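Local coordinates for protein TetR family transcriptional regulator (Chloroflexus aurantiacus, PDB 3NRG) that probably binds cis-regulatory DNA and controls transcription as a TetR-family helix-turn-helix regulator, at residues Asp56-Tyr61 / Asp119-Ala124; Ala74-Thr79 / Arg92-Val97; Lys114-Asp119 / Val129-Ser134. All coordinates share one frame; numbering follows the deposited sequence. Where two conformers were deposited one is given.

Contact 1 (Asp56-Tyr61 / Asp119-Ala124); sequences DKKDCY and DVPLPA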
ATOM      1  N   ASP A  56      18.683 -13.698  -7.013  1.00 43.99           N
ATOM      2  CA  ASP A  56      17.586 -14.667  -6.923  1.00 43.63           C
ATOM      3  C   ASP A  56      16.222 -13.946  -6.906  1.00 45.25           C
ATOM      4  O   ASP A  56      16.179 -12.716  -6.962  1.00 43.27           O
ATOM      5  CB  ASP A  56      17.754 -15.585  -5.677  1.00 46.39           C
ATOM      6  CG  ASP A  56      17.923 -14.857  -4.342  1.00 55.72           C
ATOM      7  OD1 ASP A  56      17.649 -13.634  -4.287  1.00 55.21           O
ATOM      8  OD2 ASP A  56      18.308 -15.517  -3.352  1.00 61.40           O
ATOM      9  N   LYS A  57      15.114 -14.713  -6.828  1.00 41.92           N
ATOM     10  CA  LYS A  57      13.753 -14.161  -6.784  1.00 40.35           C
ATOM     11  C   LYS A  57      13.542 -13.311  -5.512  1.00 43.63           C
ATOM     12  O   LYS A  57      12.888 -12.269  -5.574  1.00 41.84           O
ATOM     13  CB  LYS A  57      12.714 -15.298  -6.868  1.00 42.80           C
ATOM     14  CG  LYS A  57      11.268 -14.820  -7.033  1.00 49.44           C
ATOM     15  CD  LYS A  57      10.330 -15.948  -7.504  1.00 57.13           C
ATOM     16  CE  LYS A  57      10.090 -17.016  -6.460  1.00 63.68           C
ATOM     17  NZ  LYS A  57       9.114 -18.031  -6.929  1.00 71.01           N
ATOM     18  N   LYS A  58      14.152 -13.745  -4.374  1.00 41.19           N
ATOM     19  CA  LYS A  58      14.099 -13.063  -3.073  1.00 40.31           C
ATOM     20  C   LYS A  58      14.580 -11.605  -3.171  1.00 43.22           C
ATOM     21  O   LYS A  58      13.877 -10.698  -2.711  1.00 41.39           O
ATOM     22  CB  LYS A  58      14.937 -13.842  -2.033  1.00 44.01           C
ATOM     23  CG  LYS A  58      14.967 -13.209  -0.638  1.00 59.27           C
ATOM     24  CD  LYS A  58      15.978 -13.895   0.288  1.00 68.01           C
ATOM     25  CE  LYS A  58      17.359 -13.273   0.235  1.00 76.76           C
ATOM     26  NZ  LYS A  58      18.103 -13.656  -0.996  1.00 84.03           N
ATOM     27  N   ASP A  59      15.776 -11.383  -3.786  1.00 40.07           N
ATOM     28  CA  ASP A  59      16.358 -10.046  -3.954  1.00 39.45           C
ATOM     29  C   ASP A  59      15.468  -9.143  -4.797  1.00 42.06           C
ATOM     30  O   ASP A  59      15.341  -7.948  -4.496  1.00 41.36           O
ATOM     31  CB  ASP A  59      17.770 -10.133  -4.559  1.00 42.52           C
ATOM     32  CG  ASP A  59      18.826 -10.699  -3.619  1.00 53.72           C
ATOM     33  OD1 ASP A  59      18.464 -11.095  -2.482  1.00 53.83           O
ATOM     34  OD2 ASP A  59      20.012 -10.736  -4.014  1.00 60.71           O
ATOM     35  N   CYS A  60      14.818  -9.720  -5.833  1.00 37.59           N
ATOM     36  CA  CYS A  60      13.899  -8.983  -6.703  1.00 36.10           C
ATOM     37  C   CYS A  60      12.644  -8.551  -5.935  1.00 38.74           C
ATOM     38  O   CYS A  60      12.217  -7.406  -6.060  1.00 37.40           O
ATOM     39  CB  CYS A  60      13.547  -9.806  -7.939  1.00 36.49           C
ATOM     40  SG  CYS A  60      12.597  -8.903  -9.182  1.00 39.57           S
ATOM     41  N   TYR A  61      12.088  -9.455  -5.105  1.00 35.77           N
ATOM     42  CA  TYR A  61      10.916  -9.169  -4.280  1.00 35.33           C
ATOM     43  C   TYR A  61      11.206  -8.079  -3.237  1.00 39.23           C
ATOM     44  O   TYR A  61      10.365  -7.203  -3.019  1.00 37.77           O
ATOM     45  CB  TYR A  61      10.406 -10.446  -3.598  1.00 37.17           C
ATOM     46  CG  TYR A  61       9.144 -10.228  -2.792  1.00 38.60           C
ATOM     47  CD1 TYR A  61       7.907 -10.106  -3.417  1.00 39.91           C
ATOM     48  CD2 TYR A  61       9.187 -10.143  -1.402  1.00 39.90           C
ATOM     49  CE1 TYR A  61       6.744  -9.892  -2.682  1.00 41.16           C
ATOM     50  CE2 TYR A  61       8.029  -9.937  -0.655  1.00 40.58           C
ATOM     51  CZ  TYR A  61       6.807  -9.807  -1.301  1.00 48.68           C
ATOM     52  OH  TYR A  61       5.657  -9.600  -0.579  1.00 47.05           O
ATOM     53  N   ASP A 119       3.033 -16.145   2.366  1.00 63.37           N
ATOM     54  CA  ASP A 119       4.330 -16.548   2.924  1.00 64.34           C
ATOM     55  C   ASP A 119       5.439 -16.010   2.026  1.00 67.06           C
ATOM     56  O   ASP A 119       5.845 -16.672   1.063  1.00 67.26           O
ATOM     57  CB  ASP A 119       4.420 -18.091   3.066  1.00 68.23           C
ATOM     58  CG  ASP A 119       5.645 -18.598   3.835  1.00 83.25           C
ATOM     59  OD1 ASP A 119       6.766 -18.086   3.582  1.00 83.70           O
ATOM     60  OD2 ASP A 119       5.499 -19.569   4.611  1.00 92.11           O
ATOM     61  N   VAL A 120       5.894 -14.787   2.312  1.00 62.10           N
ATOM     62  CA  VAL A 120       6.924 -14.122   1.518  1.00 61.25           C
ATOM     63  C   VAL A 120       8.258 -14.033   2.281  1.00 64.83           C
ATOM     64  O   VAL A 120       8.256 -13.920   3.509  1.00 63.97           O
ATOM     65  CB  VAL A 120       6.451 -12.744   0.976  1.00 63.76           C
ATOM     66  CG1 VAL A 120       5.344 -12.916  -0.066  1.00 63.01           C
ATOM     67  CG2 VAL A 120       5.998 -11.822   2.109  1.00 62.92           C
ATOM     68  N   PRO A 121       9.414 -14.135   1.584  1.00 61.97           N
ATOM     69  CA  PRO A 121      10.691 -14.104   2.300  1.00 62.64           C
ATOM     70  C   PRO A 121      11.211 -12.690   2.526  1.00 65.02           C
ATOM     71  O   PRO A 121      11.986 -12.172   1.722  1.00 64.59           O
ATOM     72  CB  PRO A 121      11.614 -14.934   1.409  1.00 65.50           C
ATOM     73  CG  PRO A 121      11.035 -14.804   0.029  1.00 69.26           C
ATOM     74  CD  PRO A 121       9.613 -14.314   0.131  1.00 63.44           C
ATOM     75  N   LEU A 122      10.779 -12.067   3.625  1.00 60.59           N
ATOM     76  CA  LEU A 122      11.215 -10.725   3.990  1.00 59.87           C
ATOM     77  C   LEU A 122      11.984 -10.757   5.311  1.00 64.24           C
ATOM     78  O   LEU A 122      11.665 -11.573   6.183  1.00 64.48           O
ATOM     79  CB  LEU A 122      10.009  -9.766   4.098  1.00 58.67           C
ATOM     80  CG  LEU A 122       9.339  -9.360   2.775  1.00 62.60           C
ATOM     81  CD1 LEU A 122       8.021  -8.678   3.030  1.00 61.60           C
ATOM     82  CD2 LEU A 122      10.257  -8.452   1.929  1.00 65.42           C
ATOM     83  N   PRO A 123      12.990  -9.864   5.505  1.00 60.57           N
ATOM     84  CA  PRO A 123      13.721  -9.856   6.782  1.00 61.68           C
ATOM     85  C   PRO A 123      12.821  -9.472   7.955  1.00 66.14           C
ATOM     86  O   PRO A 123      11.786  -8.825   7.754  1.00 64.51           O
ATOM     87  CB  PRO A 123      14.828  -8.812   6.557  1.00 63.63           C
ATOM     88  CG  PRO A 123      14.879  -8.594   5.081  1.00 66.97           C
ATOM     89  CD  PRO A 123      13.500  -8.827   4.585  1.00 61.27           C
ATOM     90  N   ALA A 124      13.214  -9.872   9.185  1.00 64.62           N
ATOM     91  CA  ALA A 124      12.451  -9.603  10.412  1.00 64.71           C
ATOM     92  C   ALA A 124      12.038  -8.124  10.556  1.00 67.99           C
ATOM     93  O   ALA A 124      10.872  -7.842  10.849  1.00 66.72           O
ATOM     94  CB  ALA A 124      13.246 -10.050  11.630  1.00 67.28           C
TER
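This is an apolar contact between the start of helix 57-78 and the loop 119-124 that leads into helix 124-147, at the junction of the DNA-binding region and the C-terminal domain. The side chain of Y61 carries it. With CG anti to the backbone N (chi1 -177°), the phenol points from the helix into the loop and ends among V120 and L122, crossing both side chains at about a right angle. The hydroxyl sits at the fork of V120, with Y61 OH 3.4 Å from V120 CG1 and 3.5 Å from V120 CG2. Farther back on the ring, Y61 CE2 meets L122 CG at 3.7 Å; this branch carbon lies at the ring edge, close to the ring plane. P121 forms the centre of an inverse gamma turn, closed by a weak bond from L122 N to V120 O, and V120 and L122, on either side of it in sequence, both touch the ring. Y31 packs edge-to-face against Y61 and also touches P121, extending the apolar cluster. K58 contributes its aliphatic part alone: K58 CG lies 3.9 Å from P121 O. Its chain then bends at chi3 (90°) and chi4, turning NZ back to its own helix, where K58 NZ forms salt bridges to D59 OD1 and D56 OD2, both at 3.0 Å, the hydrogen bonds to D56 being weak. D56 is also the N-cap of helix 57-78, its OD1 accepting from D59 N at 3.0 Å, so the lysine would probably offset part of the acidic charge of D56 and D59. A long helix that leaves the helix-turn-helix region and runs into the C-terminal domain is typical of TetR-family regulators; here its first turn rests on a loop of that domain.

Contact 2 (Ala74-Thr79 / Arg92-Val97); sequences AFLRQT and RWLLDV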
ATOM      1  N   ALA A  74       7.317   9.189  -0.066  1.00 44.41           N
ATOM      2  CA  ALA A  74       7.473  10.349  -0.950  1.00 45.13           C
ATOM      3  C   ALA A  74       6.101  10.931  -1.346  1.00 49.34           C
ATOM      4  O   ALA A  74       5.974  12.146  -1.506  1.00 50.49           O
ATOM      5  CB  ALA A  74       8.252   9.953  -2.198  1.00 46.07           C
ATOM      6  N   PHE A  75       5.077  10.058  -1.489  1.00 44.39           N
ATOM      7  CA  PHE A  75       3.710  10.466  -1.822  1.00 43.52           C
ATOM      8  C   PHE A  75       3.078  11.176  -0.626  1.00 48.78           C
ATOM      9  O   PHE A  75       2.391  12.185  -0.794  1.00 48.96           O
ATOM     10  CB  PHE A  75       2.870   9.236  -2.223  1.00 43.95           C
ATOM     11  CG  PHE A  75       1.472   9.553  -2.702  1.00 45.18           C
ATOM     12  CD1 PHE A  75       1.233   9.889  -4.030  1.00 48.79           C
ATOM     13  CD2 PHE A  75       0.388   9.486  -1.832  1.00 46.27           C
ATOM     14  CE1 PHE A  75      -0.059  10.183  -4.471  1.00 49.57           C
ATOM     15  CE2 PHE A  75      -0.903   9.781  -2.275  1.00 48.86           C
ATOM     16  CZ  PHE A  75      -1.118  10.134  -3.589  1.00 47.71           C
ATOM     17  N   LEU A  76       3.337  10.648   0.583  1.00 45.58           N
ATOM     18  CA  LEU A  76       2.838  11.157   1.862  1.00 45.44           C
ATOM     19  C   LEU A  76       3.396  12.562   2.159  1.00 51.18           C
ATOM     20  O   LEU A  76       2.679  13.404   2.700  1.00 51.89           O
ATOM     21  CB  LEU A  76       3.257  10.164   2.963  1.00 45.19           C
ATOM     22  CG  LEU A  76       2.620  10.278   4.339  1.00 50.22           C
ATOM     23  CD1 LEU A  76       1.113  10.131   4.274  1.00 49.44           C
ATOM     24  CD2 LEU A  76       3.171   9.210   5.252  1.00 53.44           C
ATOM     25  N   ARG A  77       4.657  12.819   1.770  1.00 48.57           N
ATOM     26  CA  ARG A  77       5.313  14.114   1.992  1.00 50.10           C
ATOM     27  C   ARG A  77       4.961  15.153   0.905  1.00 54.26           C
ATOM     28  O   ARG A  77       5.041  16.358   1.162  1.00 55.74           O
ATOM     29  CB  ARG A  77       6.842  13.945   2.106  1.00 52.67           C
ATOM     30  CG  ARG A  77       7.283  13.076   3.294  1.00 65.75           C
ATOM     31  CD  ARG A  77       8.783  13.064   3.434  1.00 79.66           C
ATOM     32  NE  ARG A  77       9.275  11.881   4.148  1.00 89.40           N
ATOM     33  CZ  ARG A  77       9.665  11.881   5.421  1.00102.66           C
ATOM     34  NH1 ARG A  77       9.615  12.999   6.139  1.00 87.43           N
ATOM     35  NH2 ARG A  77      10.110  10.765   5.985  1.00 89.40           N
ATOM     36  N   GLN A  78       4.595  14.692  -0.308  1.00 48.67           N
ATOM     37  CA  GLN A  78       4.219  15.591  -1.411  1.00 48.42           C
ATOM     38  C   GLN A  78       2.742  16.019  -1.336  1.00 50.48           C
ATOM     39  O   GLN A  78       2.352  16.987  -1.985  1.00 50.32           O
ATOM     40  CB  GLN A  78       4.544  14.958  -2.781  1.00 49.36           C
ATOM     41  CG  GLN A  78       6.025  15.059  -3.154  1.00 66.15           C
ATOM     42  CD  GLN A  78       6.322  14.465  -4.510  1.00 82.98           C
ATOM     43  OE1 GLN A  78       6.363  13.243  -4.689  1.00 79.98           O
ATOM     44  NE2 GLN A  78       6.612  15.321  -5.479  1.00 70.34           N
ATOM     45  N   THR A  79       1.929  15.297  -0.546  1.00 46.15           N
ATOM     46  CA  THR A  79       0.504  15.601  -0.375  1.00 45.70           C
ATOM     47  C   THR A  79       0.326  16.794   0.569  1.00 49.74           C
ATOM     48  O   THR A  79       0.952  16.824   1.635  1.00 49.18           O
ATOM     49  CB  THR A  79      -0.254  14.348   0.146  1.00 53.29           C
ATOM     50  OG1 THR A  79      -0.066  13.275  -0.767  1.00 53.48           O
ATOM     51  CG2 THR A  79      -1.750  14.594   0.331  1.00 52.28           C
ATOM     52  N   ARG A  92      -9.343  11.061   8.465  1.00 26.59           N
ATOM     53  CA  ARG A  92      -9.991  11.201   7.154  1.00 26.58           C
ATOM     54  C   ARG A  92      -8.944  11.575   6.095  1.00 31.30           C
ATOM     55  O   ARG A  92      -8.972  11.035   4.991  1.00 30.65           O
ATOM     56  CB  ARG A  92     -11.122  12.257   7.211  1.00 26.34           C
ATOM     57  CG  ARG A  92     -11.996  12.313   5.951  1.00 33.90           C
ATOM     58  CD  ARG A  92     -11.497  13.344   4.946  1.00 41.80           C
ATOM     59  NE  ARG A  92     -12.115  13.170   3.631  1.00 53.69           N
ATOM     60  CZ  ARG A  92     -13.189  13.836   3.217  1.00 71.11           C
ATOM     61  NH1 ARG A  92     -13.774  14.727   4.010  1.00 56.82           N
ATOM     62  NH2 ARG A  92     -13.683  13.620   2.005  1.00 61.07           N
ATOM     63  N   TRP A  93      -8.016  12.494   6.445  1.00 28.83           N
ATOM     64  CA  TRP A  93      -6.923  12.896   5.567  1.00 29.32           C
ATOM     65  C   TRP A  93      -5.992  11.700   5.294  1.00 30.54           C
ATOM     66  O   TRP A  93      -5.644  11.447   4.142  1.00 29.91           O
ATOM     67  CB  TRP A  93      -6.135  14.069   6.194  1.00 29.95           C
ATOM     68  CG  TRP A  93      -4.941  14.508   5.388  1.00 31.95           C
ATOM     69  CD1 TRP A  93      -4.915  15.463   4.414  1.00 35.54           C
ATOM     70  CD2 TRP A  93      -3.595  14.019   5.511  1.00 32.00           C
ATOM     71  NE1 TRP A  93      -3.640  15.589   3.910  1.00 35.85           N
ATOM     72  CE2 TRP A  93      -2.811  14.710   4.560  1.00 36.85           C
ATOM     73  CE3 TRP A  93      -2.974  13.060   6.335  1.00 32.84           C
ATOM     74  CZ2 TRP A  93      -1.441  14.462   4.395  1.00 36.48           C
ATOM     75  CZ3 TRP A  93      -1.619  12.817   6.173  1.00 34.58           C
ATOM     76  CH2 TRP A  93      -0.866  13.516   5.217  1.00 35.98           C
ATOM     77  N   LEU A  94      -5.615  10.952   6.356  1.00 25.56           N
ATOM     78  CA  LEU A  94      -4.722   9.793   6.252  1.00 24.60           C
ATOM     79  C   LEU A  94      -5.369   8.640   5.458  1.00 28.21           C
ATOM     80  O   LEU A  94      -4.675   7.933   4.717  1.00 27.27           O
ATOM     81  CB  LEU A  94      -4.304   9.319   7.653  1.00 24.66           C
ATOM     82  CG  LEU A  94      -3.175   8.279   7.718  1.00 28.81           C
ATOM     83  CD1 LEU A  94      -1.827   8.880   7.243  1.00 29.05           C
ATOM     84  CD2 LEU A  94      -3.049   7.710   9.128  1.00 31.81           C
ATOM     85  N   LEU A  95      -6.691   8.460   5.608  1.00 25.11           N
ATOM     86  CA  LEU A  95      -7.444   7.441   4.870  1.00 24.84           C
ATOM     87  C   LEU A  95      -7.484   7.802   3.381  1.00 30.01           C
ATOM     88  O   LEU A  95      -7.267   6.937   2.533  1.00 30.30           O
ATOM     89  CB  LEU A  95      -8.874   7.324   5.447  1.00 24.64           C
ATOM     90  CG  LEU A  95      -9.752   6.172   4.940  1.00 28.72           C
ATOM     91  CD1 LEU A  95      -9.032   4.832   5.040  1.00 28.54           C
ATOM     92  CD2 LEU A  95     -11.055   6.119   5.709  1.00 28.76           C
ATOM     93  N   ASP A  96      -7.685   9.102   3.078  1.00 27.11           N
ATOM     94  CA  ASP A  96      -7.709   9.634   1.716  1.00 27.85           C
ATOM     95  C   ASP A  96      -6.341   9.455   1.026  1.00 31.85           C
ATOM     96  O   ASP A  96      -6.291   9.018  -0.123  1.00 31.34           O
ATOM     97  CB  ASP A  96      -8.099  11.117   1.740  1.00 31.31           C
ATOM     98  CG  ASP A  96      -9.112  11.506   0.689  1.00 50.19           C
ATOM     99  OD1 ASP A  96      -8.784  11.407  -0.522  1.00 51.90           O
ATOM    100  OD2 ASP A  96     -10.206  11.983   1.069  1.00 59.68           O
ATOM    101  N   VAL A  97      -5.238   9.773   1.744  1.00 28.53           N
ATOM    102  CA  VAL A  97      -3.869   9.622   1.232  1.00 28.78           C
ATOM    103  C   VAL A  97      -3.570   8.149   0.872  1.00 31.03           C
ATOM    104  O   VAL A  97      -3.104   7.866  -0.235  1.00 30.47           O
ATOM    105  CB  VAL A  97      -2.822  10.203   2.227  1.00 33.68           C
ATOM    106  CG1 VAL A  97      -1.407   9.752   1.868  1.00 33.54           C
ATOM    107  CG2 VAL A  97      -2.905  11.724   2.278  1.00 34.47           C
TER
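With chi1 at -58°, T79 holds CG2 anti to its backbone N and toward helix 87-104, while OG1, beside that N, turns back to the helix that ends just before it and donates to F75 O at 2.7 Å, from above the carbonyl plane. At V97 (chi1 166°) CG1 stands anti to the N and meets L76 CD1 at 3.5 Å. The other methyl, V97 CG2, touches T79 CG2 at 3.7 Å and lies over the centre of one face of the W93 indole of its own helix. L76 CD1 also reaches W93 CH2, at 4.0 Å, and F75 brings CE2 to 3.6 Å from V97 O. The segments run obliquely antiparallel, at 131°, with their axes 11.3 Å apart. A glycine in place of T79, lacking both the methyl and the hydroxyl that bonds F75 O, would probably loosen the packing on V97 and W93 and the helix end. T79 OG1 bonds within its own segment and W93 NE1 bonds to P80 O, so what joins the two helices here is mainly methyl and aromatic surface, without hydrogen bonds between the segments.

Contact 3 (Lys114-Asp119 / Val129-Ser134); sequences KALYDD and VIRHGS
The loop that follows helix 106-114 is clasped here to helix 124-147 of the C-terminal domain, chiefly by one arginine. R131 sets out with CG anti to its carbonyl carbon (chi1 -66°) and runs extended from CG to NE, which carries the guanidinium across to the main chain of the loop. There it approaches side-on and gives two hydrogen bonds to a single atom: R131 NE reaches A115 O at 2.8 Å along a lone pair in the carbonyl plane, and R131 NH2 reaches A115 O at 2.9 Å from above that plane. A115 O lies within 5° of the guanidinium plane. L116 O lies over one face, 3.2 Å above the guanidinium plane and toward the rim, and D118 O is 2.8 Å from R131 NH2 at an angle too poor for a hydrogen bond; these main-chain oxygens would probably stabilise the cation. Alongside the arginine the contact is apolar. A115 CB packs on I130 CG2 at 3.8 Å, and L116 CD2 comes over the helix backbone, 3.3 Å from I130 O. The loop itself is tightened by K114 O, which accepts from both Y117 N and D118 N, while Y117 OH bonds to E170 on helix 157-179. Side-on arginine binding of a backbone carbonyl here ties the connection between two helices to the second of them, within the all-helical TetR-type C-terminal domain.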
ATOM      1  N   LYS A 114      -0.369  -8.122  -0.507  1.00 38.26           N
ATOM      2  CA  LYS A 114      -0.215  -9.578  -0.464  0.50 38.86           C
ATOM      3  C   LYS A 114       0.781 -10.009   0.622  1.00 43.99           C
ATOM      4  O   LYS A 114       0.623 -11.077   1.204  1.00 44.86           O
ATOM      5  CB  LYS A 114       0.206 -10.130  -1.838  0.50 41.50           C
ATOM      6  CG  LYS A 114      -0.944 -10.272  -2.831  0.50 49.81           C
ATOM      7  CD  LYS A 114      -0.504 -11.042  -4.076  0.50 58.44           C
ATOM      8  CE  LYS A 114      -1.669 -11.408  -4.960  0.50 66.15           C
ATOM      9  NZ  LYS A 114      -1.255 -12.285  -6.076  0.50 73.41           N
ATOM     10  N   ALA A 115       1.791  -9.150   0.924  1.00 40.59           N
ATOM     11  CA  ALA A 115       2.810  -9.429   1.949  1.00 41.01           C
ATOM     12  C   ALA A 115       2.194  -9.594   3.354  1.00 46.17           C
ATOM     13  O   ALA A 115       2.801 -10.230   4.219  1.00 46.16           O
ATOM     14  CB  ALA A 115       3.854  -8.319   1.964  1.00 41.56           C
ATOM     15  N   LEU A 116       0.985  -9.024   3.571  1.00 43.39           N
ATOM     16  CA  LEU A 116       0.260  -9.130   4.842  1.00 43.94           C
ATOM     17  C   LEU A 116      -0.262 -10.554   5.096  1.00 52.44           C
ATOM     18  O   LEU A 116      -0.470 -10.929   6.252  1.00 53.24           O
ATOM     19  CB  LEU A 116      -0.932  -8.159   4.863  1.00 42.70           C
ATOM     20  CG  LEU A 116      -0.614  -6.671   4.893  1.00 45.89           C
ATOM     21  CD1 LEU A 116      -1.826  -5.864   4.513  1.00 45.01           C
ATOM     22  CD2 LEU A 116      -0.090  -6.244   6.254  1.00 46.49           C
ATOM     23  N   TYR A 117      -0.526 -11.324   4.018  1.00 51.28           N
ATOM     24  CA  TYR A 117      -1.144 -12.646   4.130  1.00 53.30           C
ATOM     25  C   TYR A 117      -0.263 -13.784   3.606  1.00 60.89           C
ATOM     26  O   TYR A 117      -0.209 -14.850   4.224  1.00 62.12           O
ATOM     27  CB  TYR A 117      -2.521 -12.657   3.418  1.00 54.50           C
ATOM     28  CG  TYR A 117      -3.402 -11.474   3.772  1.00 55.35           C
ATOM     29  CD1 TYR A 117      -4.107 -11.436   4.973  1.00 57.00           C
ATOM     30  CD2 TYR A 117      -3.523 -10.386   2.912  1.00 55.38           C
ATOM     31  CE1 TYR A 117      -4.890 -10.337   5.319  1.00 56.04           C
ATOM     32  CE2 TYR A 117      -4.308  -9.283   3.245  1.00 55.62           C
ATOM     33  CZ  TYR A 117      -4.994  -9.265   4.448  1.00 62.60           C
ATOM     34  OH  TYR A 117      -5.774  -8.186   4.776  1.00 64.15           O
ATOM     35  N   ASP A 118       0.390 -13.577   2.454  1.00 58.68           N
ATOM     36  CA  ASP A 118       1.192 -14.610   1.799  1.00 60.37           C
ATOM     37  C   ASP A 118       2.535 -14.889   2.488  1.00 64.59           C
ATOM     38  O   ASP A 118       3.115 -13.991   3.105  1.00 62.61           O
ATOM     39  CB  ASP A 118       1.398 -14.270   0.307  1.00 62.79           C
ATOM     40  CG  ASP A 118       0.109 -14.237  -0.518  1.00 78.05           C
ATOM     41  OD1 ASP A 118      -0.977 -14.525   0.052  1.00 78.51           O
ATOM     42  OD2 ASP A 118       0.186 -13.923  -1.730  1.00 87.13           O
ATOM     43  N   ASP A 119       3.033 -16.145   2.366  1.00 63.37           N
ATOM     44  CA  ASP A 119       4.330 -16.548   2.924  1.00 64.34           C
ATOM     45  C   ASP A 119       5.439 -16.010   2.026  1.00 67.06           C
ATOM     46  O   ASP A 119       5.845 -16.672   1.063  1.00 67.26           O
ATOM     47  CB  ASP A 119       4.420 -18.091   3.066  1.00 68.23           C
ATOM     48  CG  ASP A 119       5.645 -18.598   3.835  1.00 83.25           C
ATOM     49  OD1 ASP A 119       6.766 -18.086   3.582  1.00 83.70           O
ATOM     50  OD2 ASP A 119       5.499 -19.569   4.611  1.00 92.11           O
ATOM     51  N   VAL A 129       7.488  -3.998  10.046  1.00 48.11           N
ATOM     52  CA  VAL A 129       6.953  -2.724   9.545  1.00 46.54           C
ATOM     53  C   VAL A 129       5.723  -2.951   8.638  1.00 46.62           C
ATOM     54  O   VAL A 129       4.727  -2.239   8.771  1.00 45.71           O
ATOM     55  CB  VAL A 129       8.066  -1.893   8.834  1.00 51.31           C
ATOM     56  CG1 VAL A 129       7.488  -0.667   8.124  1.00 50.42           C
ATOM     57  CG2 VAL A 129       9.158  -1.483   9.820  1.00 52.47           C
ATOM     58  N   ILE A 130       5.790  -3.965   7.745  1.00 40.81           N
ATOM     59  CA  ILE A 130       4.696  -4.289   6.819  1.00 38.73           C
ATOM     60  C   ILE A 130       3.432  -4.762   7.563  1.00 41.53           C
ATOM     61  O   ILE A 130       2.345  -4.242   7.314  1.00 40.90           O
ATOM     62  CB  ILE A 130       5.167  -5.323   5.734  1.00 41.59           C
ATOM     63  CG1 ILE A 130       6.267  -4.723   4.791  1.00 42.20           C
ATOM     64  CG2 ILE A 130       3.980  -5.923   4.939  1.00 41.02           C
ATOM     65  CD1 ILE A 130       5.789  -3.602   3.722  1.00 49.78           C
ATOM     66  N   ARG A 131       3.584  -5.716   8.492  1.00 37.97           N
ATOM     67  CA  ARG A 131       2.450  -6.347   9.176  1.00 37.24           C
ATOM     68  C   ARG A 131       2.019  -5.709  10.516  1.00 39.96           C
ATOM     69  O   ARG A 131       0.896  -5.960  10.962  1.00 39.28           O
ATOM     70  CB  ARG A 131       2.692  -7.862   9.346  1.00 38.08           C
ATOM     71  CG  ARG A 131       2.737  -8.618   8.026  1.00 45.26           C
ATOM     72  CD  ARG A 131       2.848 -10.111   8.227  1.00 52.76           C
ATOM     73  NE  ARG A 131       2.821 -10.823   6.949  1.00 60.20           N
ATOM     74  CZ  ARG A 131       2.928 -12.141   6.829  1.00 75.11           C
ATOM     75  NH1 ARG A 131       3.071 -12.903   7.906  1.00 67.16           N
ATOM     76  NH2 ARG A 131       2.897 -12.709   5.632  1.00 59.00           N
ATOM     77  N   HIS A 132       2.904  -4.918  11.173  1.00 36.08           N
ATOM     78  CA  HIS A 132       2.582  -4.337  12.493  1.00 36.11           C
ATOM     79  C   HIS A 132       2.824  -2.813  12.610  1.00 39.85           C
ATOM     80  O   HIS A 132       2.528  -2.225  13.655  1.00 38.93           O
ATOM     81  CB  HIS A 132       3.321  -5.093  13.616  1.00 37.97           C
ATOM     82  CG  HIS A 132       2.963  -6.543  13.692  1.00 41.84           C
ATOM     83  ND1 HIS A 132       3.781  -7.518  13.145  1.00 44.32           N
ATOM     84  CD2 HIS A 132       1.860  -7.134  14.200  1.00 43.44           C
ATOM     85  CE1 HIS A 132       3.165  -8.666  13.364  1.00 43.93           C
ATOM     86  NE2 HIS A 132       2.001  -8.483  13.988  1.00 43.93           N
ATOM     87  N   GLY A 133       3.347  -2.199  11.543  1.00 36.23           N
ATOM     88  CA  GLY A 133       3.677  -0.775  11.519  1.00 35.57           C
ATOM     89  C   GLY A 133       2.486   0.145  11.682  1.00 37.42           C
ATOM     90  O   GLY A 133       2.480   0.990  12.583  1.00 37.62           O
ATOM     91  N   SER A 134       1.467   0.000  10.800  1.00 31.19           N
ATOM     92  CA  SER A 134       0.260   0.841  10.835  1.00 29.52           C
ATOM     93  C   SER A 134      -0.569   0.655  12.124  1.00 30.64           C
ATOM     94  O   SER A 134      -1.001   1.644  12.713  1.00 30.30           O
ATOM     95  CB  SER A 134      -0.598   0.623   9.590  1.00 32.47           C
ATOM     96  OG  SER A 134      -0.819  -0.755   9.334  1.00 43.30           O
TER

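In the fold
Contact 2, which joins helices 57-78 and 87-104, is nested within the chain loop closed by contact 1 and closes before contact 3 opens, whereas the segments of contacts 1 and 3 alternate along the sequence and share D119. Those two lie on the same side of the chain's centre, their centres 13 Å apart, and touch where Y61 OH packs on A115 CB at 3.4 Å. Contact 2 lies on the opposite side, its centre about 27 Å from that of contact 1 and about 20 Å from that of contact 3. Helix 57-78 thus meets the C-terminal domain at both ends, and the connection between helices 106-114 and 124-147 physically joins the DNA-binding and C-terminal parts.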